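Local coordinates for lipoprotein (Burkholderia cenocepacia, PDB 4QHQ), which probably serves as the methionine-binding lipoprotein of an ABC transporter, holding the free amino acid for uptake, at residues 39-44 with 53-58; 43-48 with 202-207; 86-91 with 161-166. All blocks are in the same frame, centred on the assembly; numbering follows the deposited sequence.

Contact 1 (39-44 with 53-58); sequences VQPNAA and NSFQHQ. With MET (methionine), chain B.
Phe55 and Gln56, two residues of the methionine pocket, meet Pro41 and Asn42 of helix 41-47 where that helix packs against strand 52-57 in one lobe of a periplasmic-binding-protein fold. The ligand's methyl CE lies close to both pocket residues, 3.7 Å from Gln56 CA, while its SD sits 3.3 Å above the His57 ring plane, toward the rim. The Phe55 ring is itself sandwiched: CB of Gln56 lies over one face, and the pyrrolidine of Pro41 over the opposite one. Pro41 CB makes a CH-pi contact, 4.0 Å from the centroid of the Phe55 ring, a role suited to the compact, rigid pyrrolidine, whose C-H groups can face an aromatic ring. Phe55 can present its ring this way because CG stands between the backbone N and carbonyl carbon (chi1 78°), the crowded position.

Behind this first shell, the Gln56 side chain, extended beyond CG, meets the amide of Asn42 tip to tip. The two planes are only 24° apart, and a pair of hydrogen bonds closes between them: Asn42 ND2 to Gln56 OE1 is 2.9 Å and nearly straight at 174°, while Gln56 NE2 reaches a lone pair of Asn42 OD1 in the carbonyl plane. A carboxamide suits both places, since each must donate and accept at once. Asn42 ND2 spends its second proton on Gln64, so this buried nitrogen has a partner for each N-H.

Asn53 forms the next layer. Its backbone is paired with Ala202 of the neighbouring strand, and its side chain crosses that of Asn42 at about a right angle. Asn42 OD1 is therefore gripped twice: besides Gln56 NE2 it accepts from Asn53 ND2 at 2.9 Å, and the same ND2 makes a weak bond to Pro41 O at 3.2 Å.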
ATOM      1  N   VAL A  39       7.055  -2.588   7.964  1.00 15.21           N
ATOM      2  CA  VAL A  39       7.126  -2.581   9.426  1.00 17.90           C
ATOM      3  C   VAL A  39       7.970  -1.457  10.012  1.00 14.55           C
ATOM      4  O   VAL A  39       7.608  -0.858  11.030  1.00 17.31           O
ATOM      5  CB  VAL A  39       7.635  -3.951   9.956  1.00 17.75           C
ATOM      6  CG1 VAL A  39       7.771  -3.942  11.469  1.00 20.86           C
ATOM      7  CG2 VAL A  39       6.698  -5.069   9.510  1.00 22.23           C
ATOM      8  N   GLN A  40       9.091  -1.157   9.370  1.00 14.90           N
ATOM      9  CA  GLN A  40      10.069  -0.263   9.993  1.00 15.82           C
ATOM     10  C   GLN A  40      10.128   1.218   9.612  1.00 18.02           C
ATOM     11  O   GLN A  40      10.622   1.997  10.422  1.00 15.36           O
ATOM     12  CB  GLN A  40      11.495  -0.847   9.934  1.00 22.00           C
ATOM     13  CG  GLN A  40      11.690  -2.143  10.729  1.00 25.25           C
ATOM     14  CD  GLN A  40      11.336  -1.999  12.206  1.00 36.75           C
ATOM     15  OE1 GLN A  40      11.521  -0.936  12.805  1.00 43.16           O
ATOM     16  NE2 GLN A  40      10.827  -3.072  12.800  1.00 42.58           N
ATOM     17  N   PRO A  41       9.686   1.615   8.398  1.00 13.84           N
ATOM     18  CA  PRO A  41       9.980   3.020   8.055  1.00 10.55           C
ATOM     19  C   PRO A  41       9.411   4.089   8.981  1.00 12.94           C
ATOM     20  O   PRO A  41      10.087   5.119   9.152  1.00 11.91           O
ATOM     21  CB  PRO A  41       9.384   3.174   6.655  1.00 15.07           C
ATOM     22  CG  PRO A  41       9.431   1.801   6.082  1.00 15.75           C
ATOM     23  CD  PRO A  41       9.126   0.886   7.240  1.00 15.33           C
ATOM     24  N   ASN A  42       8.251   3.885   9.596  1.00 12.10           N
ATOM     25  CA  ASN A  42       7.758   4.911  10.521  1.00 12.24           C
ATOM     26  C   ASN A  42       8.579   4.995  11.802  1.00 11.68           C
ATOM     27  O   ASN A  42       8.839   6.090  12.290  1.00 12.21           O
ATOM     28  CB  ASN A  42       6.277   4.727  10.847  1.00 10.41           C
ATOM     29  CG  ASN A  42       5.366   5.160   9.708  1.00 11.34           C
ATOM     30  OD1 ASN A  42       5.677   6.056   8.934  1.00 11.17           O
ATOM     31  ND2 ASN A  42       4.221   4.514   9.611  1.00 11.33           N
ATOM     32  N   ALA A  43       8.993   3.854  12.341  1.00 13.13           N
ATOM     33  CA  ALA A  43       9.844   3.828  13.518  1.00 17.37           C
ATOM     34  C   ALA A  43      11.178   4.524  13.222  1.00 15.49           C
ATOM     35  O   ALA A  43      11.731   5.253  14.059  1.00 17.90           O
ATOM     36  CB  ALA A  43      10.065   2.373  13.969  1.00 17.60           C
ATOM     37  N   ALA A  44      11.670   4.319  12.004  1.00 14.29           N
ATOM     38  CA  ALA A  44      12.945   4.884  11.585  1.00 19.30           C
ATOM     39  C   ALA A  44      12.825   6.391  11.385  1.00 14.93           C
ATOM     40  O   ALA A  44      13.761   7.132  11.667  1.00 16.06           O
ATOM     41  CB  ALA A  44      13.425   4.206  10.311  1.00 15.30           C
ATOM     42  N   ASN A  53       9.515   9.398   4.854  1.00  9.96           N
ATOM     43  CA  ASN A  53       9.294   8.116   4.201  1.00 11.21           C
ATOM     44  C   ASN A  53       8.186   8.214   3.178  1.00 12.50           C
ATOM     45  O   ASN A  53       7.429   9.179   3.161  1.00 11.42           O
ATOM     46  CB  ASN A  53       9.119   6.954   5.202  1.00 11.44           C
ATOM     47  CG  ASN A  53       7.872   7.073   6.044  1.00  9.70           C
ATOM     48  OD1 ASN A  53       6.798   7.404   5.539  1.00 12.09           O
ATOM     49  ND2 ASN A  53       7.986   6.751   7.319  1.00  9.98           N
ATOM     50  N   SER A  54       8.118   7.216   2.305  1.00 10.07           N
ATOM     51  CA  SER A  54       7.191   7.244   1.177  1.00  8.89           C
ATOM     52  C   SER A  54       6.836   5.815   0.833  1.00 10.28           C
ATOM     53  O   SER A  54       7.450   5.194  -0.038  1.00 11.54           O
ATOM     54  CB  SER A  54       7.859   7.946  -0.012  1.00 13.96           C
ATOM     55  OG  SER A  54       7.015   8.036  -1.153  1.00 12.44           O
ATOM     56  N   PHE A  55       5.852   5.279   1.551  1.00  7.90           N
ATOM     57  CA  PHE A  55       5.508   3.872   1.397  1.00  8.17           C
ATOM     58  C   PHE A  55       4.076   3.533   1.800  1.00  8.88           C
ATOM     59  O   PHE A  55       3.667   2.406   1.602  1.00 10.79           O
ATOM     60  CB  PHE A  55       6.448   2.995   2.214  1.00 11.07           C
ATOM     61  CG  PHE A  55       6.111   2.968   3.674  1.00 10.88           C
ATOM     62  CD1 PHE A  55       6.390   4.066   4.484  1.00  9.79           C
ATOM     63  CD2 PHE A  55       5.509   1.859   4.240  1.00 10.26           C
ATOM     64  CE1 PHE A  55       6.069   4.053   5.828  1.00 11.45           C
ATOM     65  CE2 PHE A  55       5.172   1.835   5.580  1.00  8.72           C
ATOM     66  CZ  PHE A  55       5.464   2.928   6.380  1.00 11.03           C
ATOM     67  N   GLN A  56       3.340   4.465   2.397  1.00  8.45           N
ATOM     68  CA  GLN A  56       2.079   4.107   3.044  1.00  9.01           C
ATOM     69  C   GLN A  56       0.917   4.987   2.644  1.00  8.96           C
ATOM     70  O   GLN A  56       1.094   6.063   2.087  1.00  8.81           O
ATOM     71  CB  GLN A  56       2.249   4.198   4.563  1.00  8.26           C
ATOM     72  CG  GLN A  56       2.228   5.626   5.100  1.00  9.43           C
ATOM     73  CD  GLN A  56       2.869   5.738   6.465  1.00  9.80           C
ATOM     74  OE1 GLN A  56       2.462   5.067   7.414  1.00 10.86           O
ATOM     75  NE2 GLN A  56       3.890   6.597   6.569  1.00 10.25           N
ATOM     76  N   HIS A  57      -0.293   4.513   2.937  1.00  8.67           N
ATOM     77  CA  HIS A  57      -1.492   5.344   2.819  1.00  8.42           C
ATOM     78  C   HIS A  57      -1.907   5.891   4.195  1.00  9.55           C
ATOM     79  O   HIS A  57      -1.338   5.509   5.219  1.00 10.11           O
ATOM     80  CB  HIS A  57      -2.623   4.581   2.106  1.00  8.90           C
ATOM     81  CG  HIS A  57      -2.864   3.196   2.627  1.00  9.28           C
ATOM     82  ND1 HIS A  57      -3.247   2.949   3.928  1.00  9.88           N
ATOM     83  CD2 HIS A  57      -2.813   1.996   2.007  1.00 11.35           C
ATOM     84  CE1 HIS A  57      -3.412   1.643   4.089  1.00  9.19           C
ATOM     85  NE2 HIS A  57      -3.171   1.043   2.931  1.00 10.10           N
ATOM     86  N   GLN A  58      -2.864   6.811   4.212  1.00  8.88           N
ATOM     87  CA  GLN A  58      -3.292   7.421   5.464  1.00 10.54           C
ATOM     88  C   GLN A  58      -3.899   6.442   6.482  1.00 11.07           C
ATOM     89  O   GLN A  58      -3.610   6.550   7.678  1.00 11.79           O
ATOM     90  CB  GLN A  58      -4.212   8.626   5.227  1.00 11.49           C
ATOM     91  CG  GLN A  58      -4.456   9.448   6.494  1.00 13.44           C
ATOM     92  CD  GLN A  58      -3.251  10.250   6.931  1.00 17.26           C
ATOM     93  OE1 GLN A  58      -2.679  11.008   6.150  1.00 19.93           O
ATOM     94  NE2 GLN A  58      -2.857  10.085   8.190  1.00 17.40           N
TER
HETATM   95  N   MET B 301       1.782   0.931  -1.502  1.00  8.79           N
HETATM   96  CA  MET B 301       0.868   0.202  -0.620  1.00 10.21           C
HETATM   97  C   MET B 301      -0.550   0.261  -1.144  1.00  9.31           C
HETATM   98  O   MET B 301      -0.967   1.313  -1.615  1.00 11.74           O
HETATM   99  CB  MET B 301       0.944   0.794   0.793  1.00  8.69           C
HETATM  100  CG  MET B 301       0.055   0.073   1.824  1.00 10.33           C
HETATM  101  SD  MET B 301       0.135   0.845   3.454  1.00  8.99           S
HETATM  102  CE  MET B 301       1.826   0.488   3.939  1.00  9.85           C
HETATM  103  OXT MET B 301      -1.283  -0.743  -1.129  1.00  9.38           O

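Contact 2 (43-48 with 202-207); sequences AALDSG and AVRAKD
The C-terminal end of the helix in a beta-alpha-beta crossover is held here: Arg204, closing strand 199-204, reaches Leu45 near the end of helix 41-47. The axes of segments 43-47 and 202-204 approach to 8.2 Å, their directions 30° apart. Arg204 NH1 donates to Leu45 O over 3.0 Å. That oxygen lies in the plane of the guanidinium, at its edge, and is gripped by two donors, Arg204 NH1 and the N-H of Gly48 just past the last turn. The positive charge set beside this carbonyl end should be favoured by the helix dipole. A bend at chi3 (-61°) carries the guanidinium round to the helix, and NH1 bonds to Leu50 O as well. Arg204 NH2 forms a salt bridge with Asp207 OD2 at 2.8 Å, and together with the NH1 bonds this should restrict rotation of the guanidinium. A water that donates to Gly48 O accepts a weak bond from Arg204 NH2.

Gly48 leaves helical geometry with phi at 103°, a value at which a CB would collide with the preceding carbonyl oxygen. Leu45 supplies the apolar half. Leu45 CD1 lies 3.7 Å from Arg204 NH1 and also near its CG, and Leu45 CD2 rests 4.1 Å from Ala202 CB, whose small methyl lets the leucine lie close to the strand. A positive-phi glycine just past the last turn is typical of helix C-termini, here one that packs on the sheet of a binding-protein lobe.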
ATOM      1  N   ALA A  43       8.993   3.854  12.341  1.00 13.13           N
ATOM      2  CA  ALA A  43       9.844   3.828  13.518  1.00 17.37           C
ATOM      3  C   ALA A  43      11.178   4.524  13.222  1.00 15.49           C
ATOM      4  O   ALA A  43      11.731   5.253  14.059  1.00 17.90           O
ATOM      5  CB  ALA A  43      10.065   2.373  13.969  1.00 17.60           C
ATOM      6  N   ALA A  44      11.670   4.319  12.004  1.00 14.29           N
ATOM      7  CA  ALA A  44      12.945   4.884  11.585  1.00 19.30           C
ATOM      8  C   ALA A  44      12.825   6.391  11.385  1.00 14.93           C
ATOM      9  O   ALA A  44      13.761   7.132  11.667  1.00 16.06           O
ATOM     10  CB  ALA A  44      13.425   4.206  10.311  1.00 15.30           C
ATOM     11  N   LEU A  45      11.672   6.847  10.922  1.00 12.38           N
ATOM     12  CA  LEU A  45      11.388   8.271  10.826  1.00 15.43           C
ATOM     13  C   LEU A  45      11.233   8.913  12.209  1.00 15.09           C
ATOM     14  O   LEU A  45      11.769   9.989  12.483  1.00 16.76           O
ATOM     15  CB  LEU A  45      10.118   8.488  10.007  1.00 13.30           C
ATOM     16  CG  LEU A  45       9.626   9.934   9.878  1.00 11.75           C
ATOM     17  CD1 LEU A  45      10.710  10.848   9.303  1.00 15.95           C
ATOM     18  CD2 LEU A  45       8.351   9.971   9.022  1.00 12.91           C
ATOM     19  N   ASP A  46      10.490   8.248  13.082  1.00 14.78           N
ATOM     20  CA  ASP A  46      10.262   8.738  14.428  1.00 15.99           C
ATOM     21  C   ASP A  46      11.579   8.888  15.201  1.00 19.79           C
ATOM     22  O   ASP A  46      11.739   9.814  16.001  1.00 22.10           O
ATOM     23  CB  ASP A  46       9.312   7.796  15.166  1.00 18.79           C
ATOM     24  CG  ASP A  46       8.967   8.283  16.551  1.00 25.84           C
ATOM     25  OD1 ASP A  46       8.211   9.273  16.656  1.00 34.63           O
ATOM     26  OD2 ASP A  46       9.446   7.671  17.528  1.00 32.38           O
ATOM     27  N   SER A  47      12.527   7.987  14.942  1.00 16.53           N
ATOM     28  CA  SER A  47      13.779   7.941  15.702  1.00 20.48           C
ATOM     29  C   SER A  47      14.833   8.904  15.175  1.00 20.38           C
ATOM     30  O   SER A  47      15.845   9.129  15.833  1.00 25.54           O
ATOM     31  CB  SER A  47      14.356   6.527  15.693  1.00 25.91           C
ATOM     32  OG  SER A  47      14.857   6.203  14.405  1.00 24.89           O
ATOM     33  N   GLY A  48      14.617   9.457  13.989  1.00 18.77           N
ATOM     34  CA  GLY A  48      15.557  10.416  13.433  1.00 18.54           C
ATOM     35  C   GLY A  48      16.435   9.802  12.363  1.00 20.63           C
ATOM     36  O   GLY A  48      17.148  10.510  11.657  1.00 21.60           O
ATOM     37  N   ALA A 202       5.565  11.008   4.304  1.00 10.70           N
ATOM     38  CA  ALA A 202       5.424  11.334   5.721  1.00 10.97           C
ATOM     39  C   ALA A 202       6.699  11.964   6.253  1.00 11.26           C
ATOM     40  O   ALA A 202       7.806  11.587   5.852  1.00 11.56           O
ATOM     41  CB  ALA A 202       5.087  10.091   6.534  1.00 12.27           C
ATOM     42  N   VAL A 203       6.531  12.918   7.164  1.00 11.81           N
ATOM     43  CA  VAL A 203       7.650  13.544   7.860  1.00 11.76           C
ATOM     44  C   VAL A 203       7.306  13.705   9.333  1.00 12.39           C
ATOM     45  O   VAL A 203       6.147  13.573   9.731  1.00 14.52           O
ATOM     46  CB  VAL A 203       7.988  14.937   7.284  1.00 13.14           C
ATOM     47  CG1 VAL A 203       8.396  14.824   5.824  1.00 13.15           C
ATOM     48  CG2 VAL A 203       6.822  15.910   7.469  1.00 15.92           C
ATOM     49  N   ARG A 204       8.308  13.972  10.158  1.00 12.52           N
ATOM     50  CA  ARG A 204       8.023  14.273  11.555  1.00 16.40           C
ATOM     51  C   ARG A 204       7.218  15.566  11.636  1.00 16.41           C
ATOM     52  O   ARG A 204       7.479  16.508  10.886  1.00 15.65           O
ATOM     53  CB  ARG A 204       9.311  14.399  12.369  1.00 16.89           C
ATOM     54  CG  ARG A 204      10.006  13.066  12.579  1.00 18.08           C
ATOM     55  CD  ARG A 204      11.273  13.224  13.425  1.00 16.80           C
ATOM     56  NE  ARG A 204      12.252  14.104  12.783  1.00 23.98           N
ATOM     57  CZ  ARG A 204      13.124  13.691  11.868  1.00 28.76           C
ATOM     58  NH1 ARG A 204      13.153  12.418  11.515  1.00 22.14           N
ATOM     59  NH2 ARG A 204      13.969  14.543  11.309  1.00 23.41           N
ATOM     60  N   ALA A 205       6.249  15.597  12.550  1.00 15.31           N
ATOM     61  CA  ALA A 205       5.400  16.763  12.761  1.00 16.47           C
ATOM     62  C   ALA A 205       6.222  18.036  12.943  1.00 20.23           C
ATOM     63  O   ALA A 205       5.895  19.078  12.378  1.00 21.33           O
ATOM     64  CB  ALA A 205       4.511  16.556  13.973  1.00 18.25           C
ATOM     65  N   LYS A 206       7.294  17.940  13.727  1.00 18.95           N
ATOM     66  CA  LYS A 206       8.136  19.096  14.014  1.00 22.98           C
ATOM     67  C   LYS A 206       8.856  19.625  12.774  1.00 21.36           C
ATOM     68  O   LYS A 206       9.309  20.769  12.773  1.00 22.50           O
ATOM     69  CB  LYS A 206       9.148  18.753  15.106  1.00 23.14           C
ATOM     70  N   ASP A 207       8.956  18.807  11.731  1.00 19.35           N
ATOM     71  CA  ASP A 207       9.657  19.202  10.512  1.00 19.67           C
ATOM     72  C   ASP A 207       8.721  19.648   9.408  1.00 18.56           C
ATOM     73  O   ASP A 207       9.178  20.001   8.325  1.00 19.74           O
ATOM     74  CB  ASP A 207      10.498  18.044   9.964  1.00 18.41           C
ATOM     75  CG  ASP A 207      11.743  17.776  10.780  1.00 18.14           C
ATOM     76  OD1 ASP A 207      12.075  18.582  11.676  1.00 21.72           O
ATOM     77  OD2 ASP A 207      12.411  16.760  10.503  1.00 19.51           O
TER
HETATM   78  O   HOH W   1      16.561  13.074  10.876  1.00 26.09           O

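Contact 3 (86-91 with 161-166); sequences YSKKFK and RVLSDV
Lys88 and Leu163 bring their CA atoms to 6.5 Å of each other where the chain leaving strand 84-86 passes the irregular stretch that leads into strand 168-171. Leu163 carries the apolar side of the contact. Its CB meets Lys88 CG at 4.0 Å, the two side chains crossing at about a right angle, and its CD2 methyl rests against the backbone of Tyr86, 3.8 Å from the carbonyl O. The branched leucine turns inward and also touches Ala169 and Ile171 of strand 168-171, whereas the long lysine can pass its methylenes across Leu163, its bend at chi2 bringing CE near CD1, and still send its amine outward.

Just before Lys88, the loop is shaped by Ser87, whose OG accepts from Lys89 N at 3.0 Å and from Phe90 N at 2.9 Å, an ST turn and an ST motif sharing one oxygen. A serine suits the place because its hydroxyl can accept these two N-H groups and also bond to Asp167 O, tying the turn to the approach of strand 168-171, the antiparallel neighbour of strand 84-86 in the sheet of this lobe.

The turn directs Lys89 back across the contact. Beyond CG the chain is fully extended (chi2 -176°), enough to bring Lys89 NZ within 3.1 Å of Ser164 O. The ammonium approaches that carbonyl from above its plane, 48° out of it, so it does not use a lone pair. Lys89 CE passes 3.3 Å from Val166 O. Ser164 OG in turn bonds to Asp165 OD1; this carboxylate, its OD1 5.7 Å from Lys89 NZ, may favour the ammonium electrostatically. A single water completes the junction, accepting from Lys88 N and donating to Leu163 O and Val166 O.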
ATOM      1  N   TYR A  86      -5.595 -12.031  -6.570  1.00 12.41           N
ATOM      2  CA  TYR A  86      -4.790 -12.817  -7.495  1.00 12.16           C
ATOM      3  C   TYR A  86      -5.012 -14.288  -7.239  1.00 12.40           C
ATOM      4  O   TYR A  86      -5.328 -14.692  -6.127  1.00 12.54           O
ATOM      5  CB  TYR A  86      -3.297 -12.492  -7.352  1.00 13.24           C
ATOM      6  CG  TYR A  86      -3.015 -11.046  -7.616  1.00 12.93           C
ATOM      7  CD1 TYR A  86      -3.125 -10.112  -6.605  1.00 11.65           C
ATOM      8  CD2 TYR A  86      -2.712 -10.606  -8.897  1.00 13.56           C
ATOM      9  CE1 TYR A  86      -2.912  -8.765  -6.848  1.00 12.57           C
ATOM     10  CE2 TYR A  86      -2.504  -9.280  -9.157  1.00 13.66           C
ATOM     11  CZ  TYR A  86      -2.590  -8.362  -8.126  1.00 12.35           C
ATOM     12  OH  TYR A  86      -2.379  -7.034  -8.396  1.00 12.57           O
ATOM     13  N   SER A  87      -4.866 -15.084  -8.291  1.00 15.23           N
ATOM     14  CA  SER A  87      -5.031 -16.521  -8.182  1.00 13.44           C
ATOM     15  C   SER A  87      -4.255 -17.217  -9.274  1.00 15.78           C
ATOM     16  O   SER A  87      -4.227 -16.771 -10.419  1.00 19.24           O
ATOM     17  CB  SER A  87      -6.503 -16.901  -8.263  1.00 13.06           C
ATOM     18  OG  SER A  87      -6.655 -18.309  -8.165  1.00 14.62           O
ATOM     19  N   LYS A  88      -3.634 -18.329  -8.910  1.00 15.27           N
ATOM     20  CA  LYS A  88      -2.973 -19.186  -9.878  1.00 15.69           C
ATOM     21  C   LYS A  88      -3.890 -20.319 -10.279  1.00 17.28           C
ATOM     22  O   LYS A  88      -3.503 -21.158 -11.084  1.00 21.64           O
ATOM     23  CB  LYS A  88      -1.707 -19.799  -9.271  1.00 23.47           C
ATOM     24  CG  LYS A  88      -0.615 -18.803  -8.953  1.00 26.83           C
ATOM     25  CD  LYS A  88      -0.099 -18.137 -10.210  1.00 33.94           C
ATOM     26  CE  LYS A  88       0.937 -17.075  -9.877  1.00 35.52           C
ATOM     27  NZ  LYS A  88       1.242 -16.202 -11.049  1.00 37.93           N
ATOM     28  N   LYS A  89      -5.089 -20.350  -9.702  1.00 17.50           N
ATOM     29  CA  LYS A  89      -5.959 -21.517  -9.824  1.00 22.06           C
ATOM     30  C   LYS A  89      -7.355 -21.212 -10.373  1.00 21.26           C
ATOM     31  O   LYS A  89      -8.029 -22.119 -10.868  1.00 23.82           O
ATOM     32  CB  LYS A  89      -6.063 -22.239  -8.472  1.00 24.25           C
ATOM     33  CG  LYS A  89      -4.709 -22.483  -7.801  1.00 24.33           C
ATOM     34  CD  LYS A  89      -4.833 -23.286  -6.511  1.00 25.49           C
ATOM     35  CE  LYS A  89      -3.471 -23.453  -5.838  1.00 29.68           C
ATOM     36  NZ  LYS A  89      -3.558 -24.234  -4.573  1.00 33.81           N
ATOM     37  N   PHE A  90      -7.790 -19.957 -10.290  1.00 20.65           N
ATOM     38  CA  PHE A  90      -9.144 -19.583 -10.717  1.00 18.07           C
ATOM     39  C   PHE A  90      -9.161 -18.237 -11.425  1.00 19.61           C
ATOM     40  O   PHE A  90      -8.357 -17.365 -11.114  1.00 20.67           O
ATOM     41  CB  PHE A  90     -10.077 -19.561  -9.504  1.00 20.79           C
ATOM     42  CG  PHE A  90     -10.175 -20.892  -8.814  1.00 21.79           C
ATOM     43  CD1 PHE A  90     -10.925 -21.916  -9.373  1.00 25.07           C
ATOM     44  CD2 PHE A  90      -9.491 -21.134  -7.626  1.00 19.60           C
ATOM     45  CE1 PHE A  90     -11.010 -23.159  -8.764  1.00 24.59           C
ATOM     46  CE2 PHE A  90      -9.579 -22.390  -7.011  1.00 20.27           C
ATOM     47  CZ  PHE A  90     -10.342 -23.396  -7.579  1.00 22.47           C
ATOM     48  N   LYS A  91     -10.091 -18.065 -12.362  1.00 19.59           N
ATOM     49  CA  LYS A  91     -10.162 -16.854 -13.174  1.00 21.13           C
ATOM     50  C   LYS A  91     -11.121 -15.823 -12.592  1.00 25.65           C
ATOM     51  O   LYS A  91     -11.103 -14.650 -12.976  1.00 24.16           O
ATOM     52  CB  LYS A  91     -10.562 -17.200 -14.606  1.00 30.26           C
ATOM     53  CG  LYS A  91      -9.499 -17.966 -15.375  1.00 35.51           C
ATOM     54  CD  LYS A  91      -8.242 -17.122 -15.536  1.00 40.83           C
ATOM     55  CE  LYS A  91      -7.190 -17.832 -16.379  1.00 49.71           C
ATOM     56  NZ  LYS A  91      -5.974 -16.990 -16.574  1.00 53.74           N
ATOM     57  N   ARG A 161       4.280 -15.083  -2.246  1.00 12.94           N
ATOM     58  CA  ARG A 161       4.965 -16.358  -2.111  1.00 13.92           C
ATOM     59  C   ARG A 161       4.132 -17.484  -1.491  1.00 15.45           C
ATOM     60  O   ARG A 161       4.659 -18.553  -1.211  1.00 17.34           O
ATOM     61  CB  ARG A 161       6.299 -16.178  -1.381  1.00 16.11           C
ATOM     62  CG  ARG A 161       7.280 -15.358  -2.206  1.00 18.30           C
ATOM     63  CD  ARG A 161       8.650 -15.222  -1.546  1.00 17.69           C
ATOM     64  NE  ARG A 161       8.633 -14.430  -0.311  1.00 19.99           N
ATOM     65  CZ  ARG A 161       8.481 -13.110  -0.263  1.00 18.44           C
ATOM     66  NH1 ARG A 161       8.304 -12.419  -1.383  1.00 19.80           N
ATOM     67  NH2 ARG A 161       8.503 -12.473   0.909  1.00 21.57           N
ATOM     68  N   VAL A 162       2.833 -17.253  -1.307  1.00 15.80           N
ATOM     69  CA  VAL A 162       1.929 -18.347  -0.931  1.00 15.15           C
ATOM     70  C   VAL A 162       0.876 -18.632  -2.003  1.00 20.01           C
ATOM     71  O   VAL A 162       0.001 -19.471  -1.808  1.00 17.07           O
ATOM     72  CB  VAL A 162       1.211 -18.106   0.426  1.00 17.95           C
ATOM     73  CG1 VAL A 162       2.227 -17.841   1.542  1.00 23.48           C
ATOM     74  CG2 VAL A 162       0.193 -16.975   0.319  1.00 17.25           C
ATOM     75  N   LEU A 163       0.969 -17.939  -3.134  1.00 17.87           N
ATOM     76  CA  LEU A 163      -0.007 -18.114  -4.211  1.00 17.21           C
ATOM     77  C   LEU A 163      -0.177 -19.554  -4.683  1.00 22.76           C
ATOM     78  O   LEU A 163      -1.271 -19.943  -5.091  1.00 20.53           O
ATOM     79  CB  LEU A 163       0.329 -17.215  -5.396  1.00 20.19           C
ATOM     80  CG  LEU A 163      -0.280 -15.823  -5.254  1.00 19.51           C
ATOM     81  CD1 LEU A 163       0.162 -14.923  -6.396  1.00 23.50           C
ATOM     82  CD2 LEU A 163      -1.811 -15.908  -5.203  1.00 17.78           C
ATOM     83  N   SER A 164       0.890 -20.349  -4.626  1.00 20.20           N
ATOM     84  CA  SER A 164       0.806 -21.749  -5.053  1.00 19.24           C
ATOM     85  C   SER A 164      -0.034 -22.604  -4.104  1.00 21.90           C
ATOM     86  O   SER A 164      -0.494 -23.687  -4.473  1.00 24.24           O
ATOM     87  CB  SER A 164       2.199 -22.367  -5.214  1.00 23.43           C
ATOM     88  OG  SER A 164       2.900 -22.401  -3.978  1.00 30.56           O
ATOM     89  N   ASP A 165      -0.253 -22.097  -2.893  1.00 18.77           N
ATOM     90  CA  ASP A 165      -0.869 -22.887  -1.830  1.00 17.54           C
ATOM     91  C   ASP A 165      -2.193 -22.313  -1.317  1.00 19.72           C
ATOM     92  O   ASP A 165      -2.692 -22.741  -0.271  1.00 22.44           O
ATOM     93  CB  ASP A 165       0.105 -23.038  -0.651  1.00 19.61           C
ATOM     94  CG  ASP A 165       1.240 -24.003  -0.940  1.00 21.85           C
ATOM     95  OD1 ASP A 165       1.610 -24.164  -2.123  1.00 32.63           O
ATOM     96  OD2 ASP A 165       1.764 -24.618   0.018  1.00 20.04           O
ATOM     97  N   VAL A 166      -2.760 -21.352  -2.042  1.00 18.76           N
ATOM     98  CA  VAL A 166      -4.084 -20.829  -1.711  1.00 15.65           C
ATOM     99  C   VAL A 166      -4.898 -20.710  -2.986  1.00 18.95           C
ATOM    100  O   VAL A 166      -4.360 -20.787  -4.093  1.00 17.88           O
ATOM    101  CB  VAL A 166      -4.029 -19.437  -1.028  1.00 15.05           C
ATOM    102  CG1 VAL A 166      -3.273 -19.504   0.294  1.00 16.28           C
ATOM    103  CG2 VAL A 166      -3.400 -18.411  -1.951  1.00 15.44           C
TER
HETATM  104  O   HOH W   2      -3.622 -18.984  -6.079  1.00 17.46           O

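From the N terminus the chain first lays down strands 2-7 and 30-35, then contact 1 closes a short loop by folding helix 41-47 onto strand 52-57. Contact 2 starts from the same helix, sharing Ala43 and Ala44, but spans more than 150 residues to strand 199-204. The two spans cross: 53-58 falls between the ends of contact 2, while contact 1 opens earlier. Strands 52-57 and 199-204 are neighbours in one sheet, so contacts 1 and 2 pin the same helix to adjacent strands. Contact 3 lies wholly within the span of contact 2, about 37 Å away between centres, and joins loops flanking strands 84-86 and 168-171 of the sheet of the other lobe.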